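Local coordinates for putative cell wall hydrolase phosphatase-associated protein (Clostridioides difficile, PDB 7CFL) that acts as an autolysin, its NlpC/P60 catalytic domain being a lytic endopeptidase that probably cleaves cell-wall peptides through a catalytic cysteine, at residues 18-23 / 46-51; 68-73 / 131-136. One frame throughout, in Å; residues are numbered along the deposited sequence.

Interaction 1: 18-23 / 46-51; sequences ISFAKT and QYVMKK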
loop_
_atom_site.group_PDB
_atom_site.type_symbol
_atom_site.label_atom_id
_atom_site.label_comp_id
_atom_site.label_asym_id
_atom_site.label_seq_id
_atom_site.Cartn_x
_atom_site.Cartn_y
_atom_site.Cartn_z
ATOM N N ILE A 18 -6.562 8.828 2.820
ATOM C CA ILE A 18 -5.192 9.411 2.863
ATOM C C ILE A 18 -4.998 10.137 4.203
ATOM O O ILE A 18 -3.946 9.913 4.839
ATOM C CB ILE A 18 -4.921 10.256 1.609
ATOM C CG1 ILE A 18 -4.943 9.339 0.380
ATOM C CG2 ILE A 18 -3.623 11.041 1.755
ATOM C CD1 ILE A 18 -4.776 10.059 -0.924
ATOM N N SER A 19 -5.943 10.963 4.648
ATOM C CA SER A 19 -5.756 11.740 5.904
ATOM C C SER A 19 -5.682 10.789 7.100
ATOM O O SER A 19 -4.851 11.045 7.969
ATOM C CB SER A 19 -6.792 12.806 6.095
ATOM O OG SER A 19 -8.092 12.263 6.031
ATOM N N PHE A 20 -6.468 9.715 7.130
ATOM C CA PHE A 20 -6.377 8.725 8.242
ATOM C C PHE A 20 -5.001 8.045 8.194
ATOM O O PHE A 20 -4.343 7.898 9.225
ATOM C CB PHE A 20 -7.459 7.658 8.125
ATOM C CG PHE A 20 -7.366 6.668 9.247
ATOM C CD1 PHE A 20 -7.566 7.076 10.553
ATOM C CD2 PHE A 20 -6.914 5.375 9.007
ATOM C CE1 PHE A 20 -7.418 6.156 11.584
ATOM C CE2 PHE A 20 -6.757 4.467 10.042
ATOM C CZ PHE A 20 -7.020 4.862 11.327
ATOM N N ALA A 21 -4.578 7.603 7.004
ATOM C CA ALA A 21 -3.285 6.911 6.796
ATOM C C ALA A 21 -2.146 7.795 7.295
ATOM O O ALA A 21 -1.229 7.259 7.947
ATOM C CB ALA A 21 -3.099 6.558 5.338
ATOM N N LYS A 22 -2.216 9.108 7.057
ATOM C CA LYS A 22 -1.118 10.029 7.463
ATOM C C LYS A 22 -1.008 10.119 8.999
ATOM O O LYS A 22 0.126 10.356 9.472
ATOM C CB LYS A 22 -1.274 11.393 6.796
ATOM C CG LYS A 22 -0.972 11.366 5.305
ATOM C CD LYS A 22 -0.695 12.737 4.752
ATOM C CE LYS A 22 -0.614 12.710 3.245
ATOM N NZ LYS A 22 -0.649 14.063 2.656
ATOM N N THR A 23 -2.102 9.910 9.749
ATOM C CA THR A 23 -2.079 9.935 11.245
ATOM C C THR A 23 -1.195 8.793 11.754
ATOM O O THR A 23 -0.746 8.877 12.921
ATOM C CB THR A 23 -3.445 9.823 11.942
ATOM O OG1 THR A 23 -4.058 8.543 11.779
ATOM C CG2 THR A 23 -4.423 10.905 11.552
ATOM N N GLN A 46 -5.088 -2.901 4.818
ATOM C CA GLN A 46 -6.362 -3.432 5.358
ATOM C C GLN A 46 -6.902 -2.494 6.445
ATOM O O GLN A 46 -8.108 -2.216 6.443
ATOM C CB GLN A 46 -6.225 -4.872 5.852
ATOM C CG GLN A 46 -7.565 -5.571 5.992
ATOM C CD GLN A 46 -7.421 -6.916 6.647
ATOM O OE1 GLN A 46 -6.899 -7.007 7.771
ATOM N NE2 GLN A 46 -7.953 -7.938 6.015
ATOM N N TYR A 47 -6.094 -2.186 7.468
ATOM C CA TYR A 47 -6.543 -1.398 8.634
ATOM C C TYR A 47 -7.027 -0.003 8.204
ATOM O O TYR A 47 -8.127 0.475 8.624
ATOM C CB TYR A 47 -5.390 -1.294 9.622
ATOM C CG TYR A 47 -5.725 -0.498 10.860
ATOM C CD1 TYR A 47 -6.417 -1.063 11.929
ATOM C CD2 TYR A 47 -5.304 0.815 10.984
ATOM C CE1 TYR A 47 -6.696 -0.322 13.067
ATOM C CE2 TYR A 47 -5.571 1.566 12.107
ATOM C CZ TYR A 47 -6.255 0.990 13.164
ATOM O OH TYR A 47 -6.486 1.738 14.274
ATOM N N VAL A 48 -6.255 0.641 7.317
ATOM C CA VAL A 48 -6.595 2.012 6.854
ATOM C C VAL A 48 -7.954 1.936 6.138
ATOM O O VAL A 48 -8.807 2.776 6.426
ATOM C CB VAL A 48 -5.493 2.595 5.941
ATOM C CG1 VAL A 48 -6.012 3.755 5.082
ATOM C CG2 VAL A 48 -4.260 2.994 6.733
ATOM N N MET A 49 -8.119 1.017 5.187
ATOM C CA MET A 49 -9.379 0.877 4.406
ATOM C C MET A 49 -10.579 0.619 5.321
ATOM O O MET A 49 -11.635 1.254 5.129
ATOM C CB MET A 49 -9.234 -0.225 3.354
ATOM C CG MET A 49 -8.421 0.223 2.110
ATOM S SD MET A 49 -9.020 1.767 1.342
ATOM C CE MET A 49 -7.558 2.142 0.374
ATOM N N LYS A 50 -10.423 -0.264 6.315
ATOM C CA LYS A 50 -11.525 -0.667 7.225
ATOM C C LYS A 50 -11.919 0.525 8.126
ATOM O O LYS A 50 -13.121 0.740 8.311
ATOM C CB LYS A 50 -11.100 -1.890 8.054
ATOM C CG LYS A 50 -12.091 -2.327 9.129
ATOM C CD LYS A 50 -11.598 -3.500 9.958
ATOM C CE LYS A 50 -10.551 -3.127 10.994
ATOM N NZ LYS A 50 -10.180 -4.279 11.854
ATOM N N LYS A 51 -10.939 1.275 8.644
ATOM C CA LYS A 51 -11.153 2.278 9.724
ATOM C C LYS A 51 -11.578 3.618 9.127
ATOM O O LYS A 51 -12.365 4.339 9.780
ATOM C CB LYS A 51 -9.895 2.454 10.567
ATOM C CG LYS A 51 -9.647 1.306 11.533
ATOM C CD LYS A 51 -10.481 1.344 12.814
ATOM C CE LYS A 51 -9.668 1.030 14.051
ATOM N NZ LYS A 51 -10.505 0.953 15.269
#
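Phe20 meets Tyr47, Val48 and Lys51 where two helices of the papain-like NlpC/P60 fold, 13-22 and 41-53, pack through apolar side chains, an example of how one aromatic residue can bridge the gap between helices. The axes of the short helical segments 18-22 and 46-51 approach to 9.5 Å and run at 128° to each other, and no hydrogen bond crosses between them. Phe20 sends its CB toward helix 41-53, and CG lies anti to the backbone N (chi1 -180°), beside the carbonyl carbon. Beyond CG, one side of the ring does the touching. The edge of the ring faces the backbone, with CD2 4.0 Å from Val48 CA. CE2 comes next, 3.8 Å from Lys51 CB. At the tip, CZ reaches Tyr47 CE2 at 3.7 Å, with that atom near the plane of the phenylalanine ring. The two ring planes are inclined at 39°, and the side chains as a whole cross at about a right angle. Deeper in the interface, buried Ala21 rests its CB on Val48 CG2 at 4.0 Å. Val48 also touches Val17 of helix 13-22 and Ile99 of strand 96-102, and thus links the helix pair to the sheet, while the Tyr47 ring meets Phe39. On the solvent side the aliphatic part of Lys51 completes the cluster: its CG, anti to the carbonyl carbon and beside the backbone N, lies 3.7 Å above the plane of the Tyr47 ring, displaced toward the rim.

Interaction 2: 68-73 / 131-136; sequences GTYVNR and YVNARR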
loop_
_atom_site.group_PDB
_atom_site.type_symbol
_atom_site.label_atom_id
_atom_site.label_comp_id
_atom_site.label_asym_id
_atom_site.label_seq_id
_atom_site.Cartn_x
_atom_site.Cartn_y
_atom_site.Cartn_z
ATOM N N GLY A 68 -10.841 -5.887 -6.564
ATOM C CA GLY A 68 -11.317 -4.568 -6.998
ATOM C C GLY A 68 -10.957 -4.330 -8.456
ATOM O O GLY A 68 -10.544 -5.266 -9.148
ATOM N N THR A 69 -11.050 -3.080 -8.863
ATOM C CA THR A 69 -10.964 -2.671 -10.291
ATOM C C THR A 69 -9.484 -2.552 -10.656
ATOM O O THR A 69 -8.775 -1.760 -10.001
ATOM C CB THR A 69 -11.719 -1.356 -10.539
ATOM O OG1 THR A 69 -13.063 -1.497 -10.061
ATOM C CG2 THR A 69 -11.739 -0.998 -12.019
ATOM N N TYR A 70 -9.033 -3.251 -11.697
ATOM C CA TYR A 70 -7.656 -3.066 -12.209
ATOM C C TYR A 70 -7.505 -1.606 -12.685
ATOM O O TYR A 70 -8.425 -1.040 -13.349
ATOM C CB TYR A 70 -7.303 -4.072 -13.311
ATOM C CG TYR A 70 -5.946 -3.831 -13.906
ATOM C CD1 TYR A 70 -4.830 -4.563 -13.521
ATOM C CD2 TYR A 70 -5.794 -2.879 -14.913
ATOM C CE1 TYR A 70 -3.587 -4.320 -14.088
ATOM C CE2 TYR A 70 -4.555 -2.602 -15.448
ATOM C CZ TYR A 70 -3.458 -3.346 -15.067
ATOM O OH TYR A 70 -2.266 -3.052 -15.660
ATOM N N VAL A 71 -6.362 -1.010 -12.353
ATOM C CA VAL A 71 -5.988 0.382 -12.747
ATOM C C VAL A 71 -4.639 0.338 -13.471
ATOM O O VAL A 71 -3.710 -0.325 -12.964
ATOM C CB VAL A 71 -5.937 1.290 -11.503
ATOM C CG1 VAL A 71 -5.485 2.704 -11.855
ATOM C CG2 VAL A 71 -7.266 1.299 -10.742
ATOM N N ASN A 72 -4.529 0.976 -14.647
ATOM C CA ASN A 72 -3.204 1.152 -15.301
ATOM C C ASN A 72 -2.359 2.122 -14.464
ATOM O O ASN A 72 -2.903 3.099 -13.975
ATOM C CB ASN A 72 -3.331 1.671 -16.739
ATOM C CG ASN A 72 -3.793 0.607 -17.705
ATOM O OD1 ASN A 72 -4.821 0.769 -18.361
ATOM N ND2 ASN A 72 -3.052 -0.484 -17.790
ATOM N N ARG A 73 -1.040 1.961 -14.484
ATOM C CA ARG A 73 -0.113 2.822 -13.697
ATOM C C ARG A 73 -0.282 4.288 -14.141
ATOM O O ARG A 73 -0.140 5.142 -13.317
ATOM C CB ARG A 73 1.328 2.322 -13.837
ATOM C CG ARG A 73 2.364 3.168 -13.105
ATOM C CD ARG A 73 3.755 2.578 -13.221
ATOM N NE ARG A 73 4.792 3.450 -12.693
ATOM C CZ ARG A 73 6.048 3.076 -12.429
ATOM N NH1 ARG A 73 6.454 1.834 -12.662
ATOM N NH2 ARG A 73 6.893 3.953 -11.907
ATOM N N TYR A 131 7.205 -2.582 -9.677
ATOM C CA TYR A 131 5.757 -2.304 -9.857
ATOM C C TYR A 131 5.102 -3.462 -10.615
ATOM O O TYR A 131 5.600 -3.835 -11.718
ATOM C CB TYR A 131 5.535 -0.976 -10.578
ATOM C CG TYR A 131 4.093 -0.614 -10.789
ATOM C CD1 TYR A 131 3.460 0.296 -9.958
ATOM C CD2 TYR A 131 3.353 -1.157 -11.838
ATOM C CE1 TYR A 131 2.123 0.604 -10.107
ATOM C CE2 TYR A 131 2.008 -0.866 -11.988
ATOM C CZ TYR A 131 1.395 0.039 -11.142
ATOM O OH TYR A 131 0.079 0.369 -11.299
ATOM N N VAL A 132 3.987 -3.976 -10.078
ATOM C CA VAL A 132 3.221 -5.098 -10.703
ATOM C C VAL A 132 1.912 -4.568 -11.291
ATOM O O VAL A 132 1.719 -4.708 -12.527
ATOM C CB VAL A 132 2.987 -6.276 -9.747
ATOM C CG1 VAL A 132 2.066 -7.323 -10.385
ATOM C CG2 VAL A 132 4.313 -6.895 -9.326
ATOM N N ASN A 133 1.036 -4.032 -10.462
ATOM C CA ASN A 133 -0.346 -3.648 -10.817
ATOM C C ASN A 133 -0.910 -2.708 -9.753
ATOM O O ASN A 133 -0.214 -2.378 -8.751
ATOM C CB ASN A 133 -1.248 -4.864 -11.046
ATOM C CG ASN A 133 -1.724 -5.592 -9.802
ATOM O OD1 ASN A 133 -1.137 -5.461 -8.732
ATOM N ND2 ASN A 133 -2.775 -6.374 -9.964
ATOM N N ALA A 134 -2.156 -2.314 -9.960
ATOM C CA ALA A 134 -2.876 -1.402 -9.074
ATOM C C ALA A 134 -4.337 -1.814 -9.042
ATOM O O ALA A 134 -4.815 -2.410 -10.020
ATOM C CB ALA A 134 -2.659 -0.002 -9.544
ATOM N N ARG A 135 -5.025 -1.480 -7.958
ATOM C CA ARG A 135 -6.457 -1.767 -7.760
ATOM C C ARG A 135 -7.153 -0.569 -7.108
ATOM O O ARG A 135 -6.566 0.067 -6.186
ATOM C CB ARG A 135 -6.646 -3.002 -6.883
ATOM C CG ARG A 135 -6.145 -4.295 -7.489
ATOM C CD ARG A 135 -7.047 -4.785 -8.590
ATOM N NE ARG A 135 -6.543 -6.040 -9.102
ATOM C CZ ARG A 135 -7.068 -6.710 -10.135
ATOM N NH1 ARG A 135 -8.178 -6.298 -10.721
ATOM N NH2 ARG A 135 -6.522 -7.843 -10.520
ATOM N N ARG A 136 -8.359 -0.280 -7.600
ATOM C CA ARG A 136 -9.278 0.758 -7.088
ATOM C C ARG A 136 -10.344 0.035 -6.259
ATOM O O ARG A 136 -10.994 -0.893 -6.783
ATOM C CB ARG A 136 -9.850 1.584 -8.242
ATOM C CG ARG A 136 -10.669 2.769 -7.763
ATOM C CD ARG A 136 -10.861 3.728 -8.924
ATOM N NE ARG A 136 -9.539 4.196 -9.303
ATOM C CZ ARG A 136 -9.154 4.522 -10.539
ATOM N NH1 ARG A 136 -9.981 4.423 -11.563
ATOM N NH2 ARG A 136 -7.919 4.923 -10.750
HETATM O O HOH W 1 -1.233 -1.272 -13.131
#
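Antiparallel pairing at the edge of the sheet joins Thr69 to Arg136 and Tyr70 to Arg135. Thr69 and Arg136 form a hydrogen-bonded pair, with Thr69 N 3.0 Å from Arg136 O and Arg136 N 2.9 Å from Thr69 O; Tyr70 and Arg135 follow as a non-hydrogen-bonded pair. Val71 N still bonds to Ala134 O at 3.1 Å, the donor lying 55° above the carbonyl plane. Side chains pack on both faces of the pair. Val71 CG2 lies 3.6 Å above one face of the Arg136 guanidinium, offset toward its rim, while NH2 of that group forms a salt bridge with Asp80. On the other face of the sheet, Arg135 NH1 makes a weak bond to Gly68 O, and its NE binds Ser65 O. Past the strand, Arg73 is extended from CG to NE and runs past Tyr131 in the opposite direction, setting CD over the ring centre in a CH-pi contact, 3.8 Å from the centroid. Its NH2 then reaches Asn123 and Ser128. A water joins the two segments beyond the paired residues: it donates to Val71 O at 2.7 Å and lies 2.8 Å from Tyr131 OH, at the edge of that ring. A short outer strand laid against 131-136 in this way is one margin of the antiparallel sheet of the NlpC/P60 fold.

The two contacts illustrate how an alpha+beta domain is held by different means in different layers: apolar helix packing in interaction 1, backbone pairing with arginine side chains in interaction 2. Their centres are 19 Å apart and their nearest atoms about 7 Å, with no direct touch. The link between them runs partly through the sheet and partly through the chain just after strand 131-136. Val48 reaches strand 96-102, two strands beyond 131-136 in sheet order, and Met49 touches Val137, the residue following strand 131-136. In NlpC/P60 enzymes the nucleophilic cysteine generally starts the helix that packs on this sheet, so helix 41-53 probably carries the active site at its N-terminal end, whereas interaction 2 belongs to the sheet margin.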